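PDB 1A8Q: Non-heme chloroperoxidase CPO-A1 from Streptomyces aureofaciens, which brominates organic substrates without haem and may act as a chlorinating enzyme in the biosynthesis of 7-chlorotetracycline. Local coordinates for residues Ser114-Ser119 and Leu269-Lys274; Val22-Gly27 and Lys40-Ala45; Thr231-Ala236 and Ala242-Tyr247. All coordinates share one frame; numbering follows the deposited sequence.

Contact 1: residues Ser114-Ser119 and Leu269-Lys274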
ATOM      1  N   SER A 114       6.711  -0.706  14.829  1.00 12.19           N
ATOM      2  CA  SER A 114       6.781   0.539  14.079  1.00 10.75           C
ATOM      3  C   SER A 114       6.007   0.376  12.742  1.00 10.87           C
ATOM      4  O   SER A 114       5.562  -0.731  12.465  1.00 11.58           O
ATOM      5  CB  SER A 114       8.223   0.965  13.782  1.00 11.07           C
ATOM      6  OG  SER A 114       8.904  -0.153  13.154  1.00 12.24           O
ATOM      7  N   ALA A 115       5.881   1.470  12.016  1.00 10.44           N
ATOM      8  CA  ALA A 115       5.086   1.464  10.778  1.00 10.06           C
ATOM      9  C   ALA A 115       5.681   2.398   9.755  1.00 10.73           C
ATOM     10  O   ALA A 115       6.369   3.374  10.046  1.00 10.51           O
ATOM     11  CB  ALA A 115       3.665   1.966  11.063  1.00 10.00           C
ATOM     12  N   VAL A 116       5.490   2.022   8.468  1.00  8.19           N
ATOM     13  CA  VAL A 116       5.999   2.846   7.380  1.00  7.52           C
ATOM     14  C   VAL A 116       4.834   3.072   6.414  1.00  9.32           C
ATOM     15  O   VAL A 116       4.238   2.077   5.997  1.00  9.45           O
ATOM     16  CB  VAL A 116       7.125   2.143   6.584  1.00  7.89           C
ATOM     17  CG1 VAL A 116       7.587   3.005   5.425  1.00  8.96           C
ATOM     18  CG2 VAL A 116       8.305   1.830   7.535  1.00 10.75           C
ATOM     19  N   LEU A 117       4.595   4.313   6.032  1.00  9.77           N
ATOM     20  CA  LEU A 117       3.508   4.627   5.095  1.00  9.80           C
ATOM     21  C   LEU A 117       4.173   5.164   3.853  1.00  9.36           C
ATOM     22  O   LEU A 117       4.697   6.273   3.830  1.00 11.44           O
ATOM     23  CB  LEU A 117       2.589   5.700   5.719  1.00 10.54           C
ATOM     24  CG  LEU A 117       1.671   5.247   6.852  1.00 13.57           C
ATOM     25  CD1 LEU A 117       0.918   6.514   7.314  1.00 15.90           C
ATOM     26  CD2 LEU A 117       0.619   4.230   6.465  1.00 15.90           C
ATOM     27  N   LEU A 118       4.210   4.360   2.778  1.00  7.44           N
ATOM     28  CA  LEU A 118       4.832   4.815   1.533  1.00  6.47           C
ATOM     29  C   LEU A 118       3.779   5.236   0.538  1.00  7.95           C
ATOM     30  O   LEU A 118       2.927   4.395   0.142  1.00  7.94           O
ATOM     31  CB  LEU A 118       5.599   3.571   0.945  1.00  6.77           C
ATOM     32  CG  LEU A 118       6.221   3.803  -0.437  1.00  9.39           C
ATOM     33  CD1 LEU A 118       7.315   4.852  -0.449  1.00 10.98           C
ATOM     34  CD2 LEU A 118       6.841   2.491  -0.977  1.00 10.69           C
ATOM     35  N   SER A 119       3.782   6.495   0.151  1.00  6.23           N
ATOM     36  CA  SER A 119       2.857   7.050  -0.857  1.00  8.50           C
ATOM     37  C   SER A 119       1.441   6.615  -0.530  1.00  9.89           C
ATOM     38  O   SER A 119       0.719   6.129  -1.421  1.00  9.28           O
ATOM     39  CB  SER A 119       3.253   6.534  -2.251  1.00  9.50           C
ATOM     40  OG  SER A 119       4.682   6.733  -2.459  1.00 12.27           O
ATOM     41  N   LEU A 269      15.767   0.248   5.656  1.00 11.45           N
ATOM     42  CA  LEU A 269      16.679  -0.495   6.499  1.00 12.24           C
ATOM     43  C   LEU A 269      17.188   0.386   7.664  1.00 13.37           C
ATOM     44  O   LEU A 269      17.265  -0.168   8.769  1.00 13.71           O
ATOM     45  CB  LEU A 269      17.821  -1.045   5.668  1.00 12.34           C
ATOM     46  CG  LEU A 269      17.528  -2.314   4.835  1.00 15.20           C
ATOM     47  CD1 LEU A 269      18.790  -2.708   4.095  1.00 17.79           C
ATOM     48  CD2 LEU A 269      17.049  -3.443   5.733  1.00 17.79           C
ATOM     49  N   GLU A 270      17.361   1.659   7.405  1.00 14.89           N
ATOM     50  CA  GLU A 270      17.781   2.562   8.503  1.00 16.42           C
ATOM     51  C   GLU A 270      16.684   2.655   9.545  1.00 15.52           C
ATOM     52  O   GLU A 270      16.889   2.484  10.756  1.00 15.61           O
ATOM     53  CB  GLU A 270      18.112   3.931   7.927  1.00 20.53           C
ATOM     54  CG  GLU A 270      18.479   4.941   9.025  1.00 27.38           C
ATOM     55  CD  GLU A 270      18.760   6.283   8.362  1.00 32.01           C
ATOM     56  OE1 GLU A 270      19.902   6.470   7.911  1.00 34.80           O
ATOM     57  OE2 GLU A 270      17.821   7.092   8.263  1.00 34.38           O
ATOM     58  N   PHE A 271      15.417   2.816   9.099  1.00 13.08           N
ATOM     59  CA  PHE A 271      14.282   2.886   9.983  1.00 12.62           C
ATOM     60  C   PHE A 271      14.048   1.617  10.759  1.00 12.19           C
ATOM     61  O   PHE A 271      13.590   1.652  11.898  1.00 13.56           O
ATOM     62  CB  PHE A 271      13.005   3.225   9.155  1.00 12.67           C
ATOM     63  CG  PHE A 271      11.796   3.474  10.013  1.00 13.10           C
ATOM     64  CD1 PHE A 271      11.696   4.655  10.744  1.00 14.42           C
ATOM     65  CD2 PHE A 271      10.835   2.484  10.180  1.00 14.28           C
ATOM     66  CE1 PHE A 271      10.587   4.824  11.570  1.00 14.32           C
ATOM     67  CE2 PHE A 271       9.706   2.685  10.950  1.00 16.00           C
ATOM     68  CZ  PHE A 271       9.609   3.870  11.671  1.00 15.29           C
ATOM     69  N   LEU A 272      14.300   0.422  10.171  1.00 11.87           N
ATOM     70  CA  LEU A 272      14.035  -0.826  10.852  1.00 12.23           C
ATOM     71  C   LEU A 272      14.908  -1.026  12.095  1.00 16.70           C
ATOM     72  O   LEU A 272      14.538  -1.805  12.960  1.00 15.83           O
ATOM     73  CB  LEU A 272      14.191  -2.043   9.938  1.00 13.85           C
ATOM     74  CG  LEU A 272      13.096  -2.123   8.854  1.00 14.01           C
ATOM     75  CD1 LEU A 272      13.489  -3.151   7.789  1.00 14.14           C
ATOM     76  CD2 LEU A 272      11.762  -2.451   9.486  1.00 13.89           C
ATOM     77  N   ASN A 273      16.014  -0.312  12.190  1.00 23.30           N
ATOM     78  CA  ASN A 273      16.848  -0.382  13.388  1.00 31.38           C
ATOM     79  C   ASN A 273      16.300   0.518  14.487  1.00 34.66           C
ATOM     80  O   ASN A 273      17.060   0.869  15.410  1.00 39.38           O
ATOM     81  CB  ASN A 273      18.254   0.143  13.055  1.00 34.74           C
ATOM     82  CG  ASN A 273      19.032  -0.894  12.291  1.00 37.04           C
ATOM     83  OD1 ASN A 273      20.126  -1.251  12.710  1.00 40.48           O
ATOM     84  ND2 ASN A 273      18.480  -1.406  11.201  1.00 40.25           N
ATOM     85  N   LYS A 274      15.078   0.997  14.446  1.00 35.79           N
ATOM     86  CA  LYS A 274      14.440   1.837  15.442  1.00 37.35           C
ATOM     87  C   LYS A 274      13.382   1.036  16.209  1.00 37.66           C
ATOM     88  O   LYS A 274      13.236   1.251  17.435  1.00 37.78           O
ATOM     89  CB  LYS A 274      13.784   3.022  14.742  1.00 39.19           C
ATOM     90  CG  LYS A 274      13.783   4.369  15.426  1.00 41.72           C
ATOM     91  CD  LYS A 274      13.529   5.489  14.417  1.00 42.07           C
ATOM     92  CE  LYS A 274      14.790   5.752  13.597  1.00 43.32           C
ATOM     93  NZ  LYS A 274      14.971   7.202  13.312  1.00 43.94           N
ATOM     94  OXT LYS A 274      12.932  -0.022  15.685  1.00 35.00           O
TER
HETATM   95  O   HOH W   1      11.528   0.089  13.341  1.00 17.92           O
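The ring of Phe-271 presses its CD2-CE2-CZ side against strand 112-118, where Ser-114, Ala-115 and Val-116 receive it obliquely. Its CG lies anti to the backbone N (chi1 -173°), which carries the ring off the last turn of helix 260-272 toward the strand. CE2 does most of the touching: it lies 3.5 Å from Ala-115 O and 3.6 Å from Ser-114 CB. Next to it, CD2 meets Val-116 CG2 at 3.7 Å, the valine and the ring pointing oppositely and overlapping alongside one another. No direct hydrogen bond joins the two segments, but a water does. It accepts from Ser-114 OG (2.6 Å), and it donates both to Phe-271 O (3.0 Å) and to OXT of the C-terminal Lys-274 (2.7 Å). Phe-271 O also takes the backbone N-H of Lys-274, so two donors grip this carbonyl. Ser-114 OG is hydrogen-bonded to Thr-89 OG1 as well, and the terminal carboxylate forms a salt bridge with Arg-113. In the alpha/beta hydrolase fold this contact lays the C-terminal helix on the central sheet: strand 112-118 runs between strands 88-93 and 215-220, Phe-271 also touching Leu-216 of the latter, while Val-116 also touches Val-91 of the former and Leu-268 of the helix.

Contact 2: residues Val22-Gly27 and Lys40-Ala45; sequences VVFIHG and KAVVDA
Val-42 of helix 36-44 meets Phe-24 of strand 21-25 within a beta-alpha-beta crossover of the alpha/beta hydrolase fold, whose second strand, 48-52, lies parallel and adjacent to the first. The valine and the ring point at one another from helix and strand. Val-42 CG2 reaches the edge of the phenylalanine ring, close to its plane, 4.0 Å from Phe-24 CE1. The other methyl, Val-42 CG1, is 4.1 Å from Phe-24 CZ, and thus both branches of the valine bear on the far end of the ring. Farther back along the strand, Val-22 CB stands 4.5 Å from Val-42 CG2, a looser apolar contact. Phe-24 has CG anti to its own carbonyl carbon (chi1 -69°), which sends the ring outward from the strand to the helix. Trp-35 meets the same ring with its plane turned by about 45°, and Val-91 and Ala-51 of the flanking strands touch it from the sheet; Leu-272 of the C-terminal helix packs on both Val-22 and Val-42. Beyond the strand the chain passes into a loop at His-26 and Gly-27, the His-Gly start of a loop that in relatives of this fold contributes to the oxyanion hole. A nearly straight bond ties the imidazole to the next residue: His-26 ND1 donates to Gly-27 O at 2.8 Å, with 168° at the hydrogen and the oxygen almost in the ring plane. On the outer side of the helix, one turn apart, Lys-40 NZ forms a salt bridge 2.8 Å long to the syn lone pair of Asp-44 OD2.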
ATOM      1  N   VAL A  22       8.789  -8.148   9.284  1.00  8.28           N
ATOM      2  CA  VAL A  22       8.474  -6.971   8.518  1.00  7.80           C
ATOM      3  C   VAL A  22       7.347  -7.431   7.551  1.00  9.64           C
ATOM      4  O   VAL A  22       7.594  -8.316   6.742  1.00  9.55           O
ATOM      5  CB  VAL A  22       9.642  -6.407   7.743  1.00  9.15           C
ATOM      6  CG1 VAL A  22       9.225  -5.109   7.034  1.00  9.96           C
ATOM      7  CG2 VAL A  22      10.852  -6.158   8.648  1.00 12.31           C
ATOM      8  N   VAL A  23       6.159  -6.882   7.733  1.00  8.24           N
ATOM      9  CA  VAL A  23       4.994  -7.342   6.954  1.00  8.57           C
ATOM     10  C   VAL A  23       4.643  -6.226   5.987  1.00  8.95           C
ATOM     11  O   VAL A  23       4.363  -5.078   6.361  1.00  8.26           O
ATOM     12  CB  VAL A  23       3.803  -7.677   7.858  1.00 10.20           C
ATOM     13  CG1 VAL A  23       2.536  -7.943   7.046  1.00 11.61           C
ATOM     14  CG2 VAL A  23       4.104  -8.872   8.773  1.00 11.15           C
ATOM     15  N   PHE A  24       4.615  -6.559   4.702  1.00  5.88           N
ATOM     16  CA  PHE A  24       4.411  -5.587   3.638  1.00  7.80           C
ATOM     17  C   PHE A  24       2.979  -5.660   3.122  1.00  8.34           C
ATOM     18  O   PHE A  24       2.468  -6.778   2.945  1.00  8.52           O
ATOM     19  CB  PHE A  24       5.367  -5.861   2.465  1.00  7.48           C
ATOM     20  CG  PHE A  24       6.821  -5.577   2.781  1.00  7.27           C
ATOM     21  CD1 PHE A  24       7.572  -6.594   3.349  1.00  9.31           C
ATOM     22  CD2 PHE A  24       7.346  -4.337   2.490  1.00  8.26           C
ATOM     23  CE1 PHE A  24       8.929  -6.323   3.635  1.00  8.59           C
ATOM     24  CE2 PHE A  24       8.702  -4.073   2.774  1.00  8.44           C
ATOM     25  CZ  PHE A  24       9.457  -5.094   3.330  1.00  8.47           C
ATOM     26  N   ILE A  25       2.390  -4.472   2.926  1.00  6.63           N
ATOM     27  CA  ILE A  25       0.956  -4.387   2.588  1.00  6.99           C
ATOM     28  C   ILE A  25       0.824  -3.614   1.305  1.00  7.95           C
ATOM     29  O   ILE A  25       1.095  -2.427   1.150  1.00  7.77           O
ATOM     30  CB  ILE A  25       0.215  -3.578   3.711  1.00  6.35           C
ATOM     31  CG1 ILE A  25       0.413  -4.259   5.076  1.00  9.79           C
ATOM     32  CG2 ILE A  25      -1.293  -3.519   3.404  1.00  6.82           C
ATOM     33  CD1 ILE A  25      -0.032  -3.353   6.237  1.00 12.27           C
ATOM     34  N   HIS A  26       0.464  -4.339   0.195  1.00  5.96           N
ATOM     35  CA  HIS A  26       0.514  -3.758  -1.118  1.00  5.42           C
ATOM     36  C   HIS A  26      -0.633  -2.817  -1.516  1.00  5.34           C
ATOM     37  O   HIS A  26      -1.621  -2.813  -0.804  1.00  6.72           O
ATOM     38  CB  HIS A  26       0.548  -4.894  -2.206  1.00  4.66           C
ATOM     39  CG  HIS A  26      -0.733  -5.671  -2.325  1.00  5.42           C
ATOM     40  ND1 HIS A  26      -1.774  -5.266  -3.124  1.00  6.54           N
ATOM     41  CD2 HIS A  26      -1.111  -6.849  -1.717  1.00  5.69           C
ATOM     42  CE1 HIS A  26      -2.749  -6.158  -3.012  1.00  5.18           C
ATOM     43  NE2 HIS A  26      -2.399  -7.104  -2.190  1.00  6.54           N
ATOM     44  N   GLY A  27      -0.434  -2.115  -2.630  1.00  5.76           N
ATOM     45  CA  GLY A  27      -1.484  -1.175  -3.079  1.00  8.01           C
ATOM     46  C   GLY A  27      -2.342  -1.759  -4.212  1.00  9.13           C
ATOM     47  O   GLY A  27      -2.178  -2.895  -4.617  1.00  8.23           O
ATOM     48  N   LYS A  40      13.549  -9.070  -0.419  1.00  9.47           N
ATOM     49  CA  LYS A  40      14.945  -9.553  -0.456  1.00  9.54           C
ATOM     50  C   LYS A  40      15.815  -8.615   0.393  1.00 10.94           C
ATOM     51  O   LYS A  40      16.651  -9.093   1.172  1.00 11.19           O
ATOM     52  CB  LYS A  40      15.474  -9.684  -1.888  1.00  9.13           C
ATOM     53  CG  LYS A  40      17.006  -9.968  -1.902  1.00 11.17           C
ATOM     54  CD  LYS A  40      17.474 -10.334  -3.300  1.00 10.61           C
ATOM     55  CE  LYS A  40      19.022 -10.331  -3.355  1.00 10.73           C
ATOM     56  NZ  LYS A  40      19.494 -11.400  -2.436  1.00  9.84           N
ATOM     57  N   ALA A  41      15.664  -7.322   0.215  1.00 11.33           N
ATOM     58  CA  ALA A  41      16.498  -6.363   0.962  1.00 11.17           C
ATOM     59  C   ALA A  41      16.378  -6.601   2.466  1.00 12.80           C
ATOM     60  O   ALA A  41      17.415  -6.590   3.146  1.00 11.48           O
ATOM     61  CB  ALA A  41      16.140  -4.939   0.620  1.00 12.74           C
ATOM     62  N   VAL A  42      15.164  -6.698   3.015  1.00 10.79           N
ATOM     63  CA  VAL A  42      15.084  -6.878   4.466  1.00 11.27           C
ATOM     64  C   VAL A  42      15.545  -8.237   4.920  1.00 12.21           C
ATOM     65  O   VAL A  42      16.174  -8.348   5.995  1.00 12.73           O
ATOM     66  CB  VAL A  42      13.689  -6.532   5.038  1.00 11.27           C
ATOM     67  CG1 VAL A  42      13.382  -5.100   4.574  1.00 11.66           C
ATOM     68  CG2 VAL A  42      12.641  -7.540   4.593  1.00 11.85           C
ATOM     69  N   VAL A  43      15.333  -9.313   4.145  1.00  9.57           N
ATOM     70  CA  VAL A  43      15.773 -10.625   4.634  1.00 10.47           C
ATOM     71  C   VAL A  43      17.307 -10.700   4.560  1.00 10.34           C
ATOM     72  O   VAL A  43      17.910 -11.216   5.527  1.00 12.58           O
ATOM     73  CB  VAL A  43      15.116 -11.724   3.787  1.00 10.68           C
ATOM     74  CG1 VAL A  43      15.548 -13.109   4.284  1.00 12.16           C
ATOM     75  CG2 VAL A  43      13.596 -11.618   3.950  1.00 10.86           C
ATOM     76  N   ASP A  44      17.932 -10.047   3.604  1.00 10.15           N
ATOM     77  CA  ASP A  44      19.405 -10.051   3.533  1.00 10.58           C
ATOM     78  C   ASP A  44      19.996  -9.240   4.688  1.00 13.71           C
ATOM     79  O   ASP A  44      21.143  -9.506   5.098  1.00 16.36           O
ATOM     80  CB  ASP A  44      19.939  -9.482   2.226  1.00 11.96           C
ATOM     81  CG  ASP A  44      19.789 -10.471   1.060  1.00 13.34           C
ATOM     82  OD1 ASP A  44      19.726 -11.669   1.346  1.00 14.63           O
ATOM     83  OD2 ASP A  44      19.891  -9.976  -0.058  1.00 15.46           O
ATOM     84  N   ALA A  45      19.243  -8.342   5.278  1.00 11.35           N
ATOM     85  CA  ALA A  45      19.676  -7.556   6.428  1.00 14.02           C
ATOM     86  C   ALA A  45      19.300  -8.221   7.740  1.00 13.88           C
ATOM     87  O   ALA A  45      19.519  -7.630   8.819  1.00 16.44           O
ATOM     88  CB  ALA A  45      19.080  -6.160   6.328  1.00 15.20           C
TER

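Contact 3: residues Thr231-Ala236 and Ala242-Tyr247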
ATOM      1  N   THR A 231      -2.143  14.097   1.468  1.00 10.45           N
ATOM      2  CA  THR A 231      -2.000  12.830   2.202  1.00  9.59           C
ATOM      3  C   THR A 231      -0.721  12.807   3.018  1.00 11.92           C
ATOM      4  O   THR A 231      -0.714  13.216   4.171  1.00 12.11           O
ATOM      5  CB  THR A 231      -2.016  11.662   1.163  1.00 11.33           C
ATOM      6  OG1 THR A 231      -0.965  11.898   0.219  1.00 10.83           O
ATOM      7  CG2 THR A 231      -3.372  11.712   0.451  1.00  9.37           C
ATOM      8  N   GLY A 232       0.420  12.360   2.505  1.00 11.68           N
ATOM      9  CA  GLY A 232       1.666  12.297   3.252  1.00 12.30           C
ATOM     10  C   GLY A 232       2.034  13.534   4.076  1.00 13.06           C
ATOM     11  O   GLY A 232       2.453  13.363   5.225  1.00 12.93           O
ATOM     12  N   ARG A 233       1.949  14.715   3.498  1.00 14.69           N
ATOM     13  CA  ARG A 233       2.244  15.909   4.338  1.00 16.51           C
ATOM     14  C   ARG A 233       1.316  16.030   5.528  1.00 16.37           C
ATOM     15  O   ARG A 233       1.736  16.471   6.618  1.00 17.14           O
ATOM     16  CB  ARG A 233       2.186  17.151   3.459  1.00 18.51           C
ATOM     17  CG  ARG A 233       3.514  17.406   2.766  1.00 22.10           C
ATOM     18  CD  ARG A 233       3.561  18.830   2.233  1.00 23.53           C
ATOM     19  NE  ARG A 233       4.323  18.852   0.987  1.00 25.22           N
ATOM     20  CZ  ARG A 233       5.642  18.861   0.947  1.00 26.63           C
ATOM     21  NH1 ARG A 233       6.353  18.845   2.069  1.00 28.11           N
ATOM     22  NH2 ARG A 233       6.260  18.890  -0.219  1.00 28.82           N
ATOM     23  N   LYS A 234       0.041  15.658   5.412  1.00 15.87           N
ATOM     24  CA  LYS A 234      -0.876  15.741   6.538  1.00 14.86           C
ATOM     25  C   LYS A 234      -0.773  14.598   7.509  1.00 15.20           C
ATOM     26  O   LYS A 234      -0.885  14.777   8.715  1.00 14.43           O
ATOM     27  CB  LYS A 234      -2.340  15.795   6.025  1.00 16.57           C
ATOM     28  CG  LYS A 234      -2.537  17.099   5.240  1.00 19.60           C
ATOM     29  CD  LYS A 234      -4.038  17.189   4.901  1.00 24.02           C
ATOM     30  CE  LYS A 234      -4.315  18.444   4.080  1.00 26.75           C
ATOM     31  NZ  LYS A 234      -5.239  19.340   4.840  1.00 31.88           N
ATOM     32  N   SER A 235      -0.568  13.344   7.019  1.00 12.98           N
ATOM     33  CA  SER A 235      -0.502  12.263   7.999  1.00 13.54           C
ATOM     34  C   SER A 235       0.724  12.430   8.908  1.00 11.81           C
ATOM     35  O   SER A 235       0.647  11.995  10.070  1.00 13.54           O
ATOM     36  CB  SER A 235      -0.519  10.897   7.286  1.00 16.00           C
ATOM     37  OG  SER A 235       0.599  10.899   6.411  1.00 17.07           O
ATOM     38  N   ALA A 236       1.779  12.994   8.385  1.00 11.34           N
ATOM     39  CA  ALA A 236       3.040  13.192   9.135  1.00 12.62           C
ATOM     40  C   ALA A 236       2.803  14.200  10.272  1.00 14.72           C
ATOM     41  O   ALA A 236       3.474  14.104  11.299  1.00 16.50           O
ATOM     42  CB  ALA A 236       4.128  13.695   8.213  1.00 13.76           C
ATOM     43  N   ALA A 242       5.678  11.127  14.135  1.00 17.57           N
ATOM     44  CA  ALA A 242       6.028  10.649  12.797  1.00 16.61           C
ATOM     45  C   ALA A 242       7.165  11.405  12.158  1.00 16.16           C
ATOM     46  O   ALA A 242       7.343  12.622  12.380  1.00 17.61           O
ATOM     47  CB  ALA A 242       4.759  10.810  11.942  1.00 14.38           C
ATOM     48  N   GLU A 243       7.988  10.741  11.331  1.00 14.30           N
ATOM     49  CA  GLU A 243       8.989  11.375  10.504  1.00 16.19           C
ATOM     50  C   GLU A 243       8.531  11.446   9.050  1.00 14.75           C
ATOM     51  O   GLU A 243       7.914  10.453   8.627  1.00 17.64           O
ATOM     52  CB  GLU A 243      10.331  10.600  10.507  1.00 20.97           C
ATOM     53  CG  GLU A 243      10.624   9.888  11.806  1.00 28.22           C
ATOM     54  CD  GLU A 243      11.796   8.934  11.871  1.00 31.90           C
ATOM     55  OE1 GLU A 243      12.439   8.519  10.882  1.00 33.25           O
ATOM     56  OE2 GLU A 243      12.086   8.509  13.022  1.00 34.49           O
ATOM     57  N   LEU A 244       8.784  12.520   8.331  1.00 13.35           N
ATOM     58  CA  LEU A 244       8.392  12.578   6.919  1.00 13.88           C
ATOM     59  C   LEU A 244       9.632  12.674   6.049  1.00 14.60           C
ATOM     60  O   LEU A 244      10.577  13.408   6.376  1.00 13.61           O
ATOM     61  CB  LEU A 244       7.508  13.802   6.651  1.00 13.84           C
ATOM     62  CG  LEU A 244       7.222  14.173   5.200  1.00 13.32           C
ATOM     63  CD1 LEU A 244       6.219  13.172   4.587  1.00 13.35           C
ATOM     64  CD2 LEU A 244       6.584  15.565   5.099  1.00 13.29           C
ATOM     65  N   LYS A 245       9.726  11.885   4.960  1.00 11.64           N
ATOM     66  CA  LYS A 245      10.809  12.025   4.012  1.00 13.48           C
ATOM     67  C   LYS A 245      10.176  12.261   2.642  1.00 14.06           C
ATOM     68  O   LYS A 245       9.475  11.353   2.153  1.00 14.25           O
ATOM     69  CB  LYS A 245      11.738  10.794   3.970  1.00 16.37           C
ATOM     70  CG  LYS A 245      12.593  10.629   5.222  1.00 19.64           C
ATOM     71  CD  LYS A 245      13.594   9.465   5.117  1.00 23.06           C
ATOM     72  CE  LYS A 245      14.606   9.639   6.265  1.00 25.83           C
ATOM     73  NZ  LYS A 245      15.824   8.821   6.021  1.00 28.95           N
ATOM     74  N   VAL A 246      10.333  13.435   2.074  1.00 11.79           N
ATOM     75  CA  VAL A 246       9.826  13.753   0.748  1.00 12.62           C
ATOM     76  C   VAL A 246      10.847  13.297  -0.296  1.00 12.98           C
ATOM     77  O   VAL A 246      12.021  13.644  -0.209  1.00 12.52           O
ATOM     78  CB  VAL A 246       9.527  15.241   0.571  1.00 14.05           C
ATOM     79  CG1 VAL A 246       9.115  15.581  -0.861  1.00 14.17           C
ATOM     80  CG2 VAL A 246       8.462  15.568   1.628  1.00 14.76           C
ATOM     81  N   TYR A 247      10.372  12.513  -1.271  1.00 10.27           N
ATOM     82  CA  TYR A 247      11.298  12.077  -2.340  1.00 11.70           C
ATOM     83  C   TYR A 247      11.086  12.994  -3.522  1.00 12.77           C
ATOM     84  O   TYR A 247      10.103  12.866  -4.273  1.00 12.96           O
ATOM     85  CB  TYR A 247      11.047  10.611  -2.712  1.00 11.90           C
ATOM     86  CG  TYR A 247      11.689   9.569  -1.832  1.00 13.62           C
ATOM     87  CD1 TYR A 247      12.079   9.795  -0.526  1.00 13.25           C
ATOM     88  CD2 TYR A 247      11.859   8.265  -2.322  1.00 11.91           C
ATOM     89  CE1 TYR A 247      12.636   8.805   0.277  1.00 13.05           C
ATOM     90  CE2 TYR A 247      12.346   7.265  -1.537  1.00 13.72           C
ATOM     91  CZ  TYR A 247      12.829   7.544  -0.275  1.00 15.05           C
ATOM     92  OH  TYR A 247      13.288   6.520   0.489  1.00 15.17           O
TER
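Ala-236 and Ala-242 bring the backbones closest, with 5.4 Å between their CA atoms, where helix 232-236 runs nearly antiparallel to strand 243-247 (162° between directions, axes 8.4 Å apart). This is the return half of a beta-alpha-beta unit of the alpha/beta hydrolase fold: the chain leaves strand 215-220, passes the catalytic Asp-223, forms the helix and comes back as an outermost strand of the sheet. Ala-242 CB sits 3.6 Å from Ala-236 O at the turn end. Ala-236 CB then lies against Leu-244 CB at 3.7 Å, and the leucine, with chi1 at 169° placing CG opposite the backbone N, carries CD1 up to Gly-232 O. At Gly-232 the leucine thus meets bare helix backbone. No hydrogen bond spans the contact; Val-217 of the neighbouring strand touches both Ser-235 and Leu-244 from the sheet side. Toward solvent, Arg-233 bends at chi3, and its side chain crosses that of Val-246 at about a right angle. Its NE is held in a salt bridge by Asp-229, and its NH1 rests 3.9 Å from Val-246 CG2.

Overall arrangement
Contacts 1 and 2 are buried, whereas contact 3 lies at the surface on an outermost strand; all three set a helix on the same sheet. Helix 260-272 borders both contact 1 and contact 2, and the two touch where Leu-269 packs on Ala-45. Contact 3 meets contact 1 instead by charge, through the salt bridge of Lys-274 with Glu-243, and is nested in the chain between its segments. It stands well apart from contact 2, about 12 Å between nearest atoms. The chemistry follows the place: purely apolar across contact 2, an aromatic ring beside a bridging water in contact 1, and alanines and a leucine against helix backbone, edged by an arginine, in contact 3.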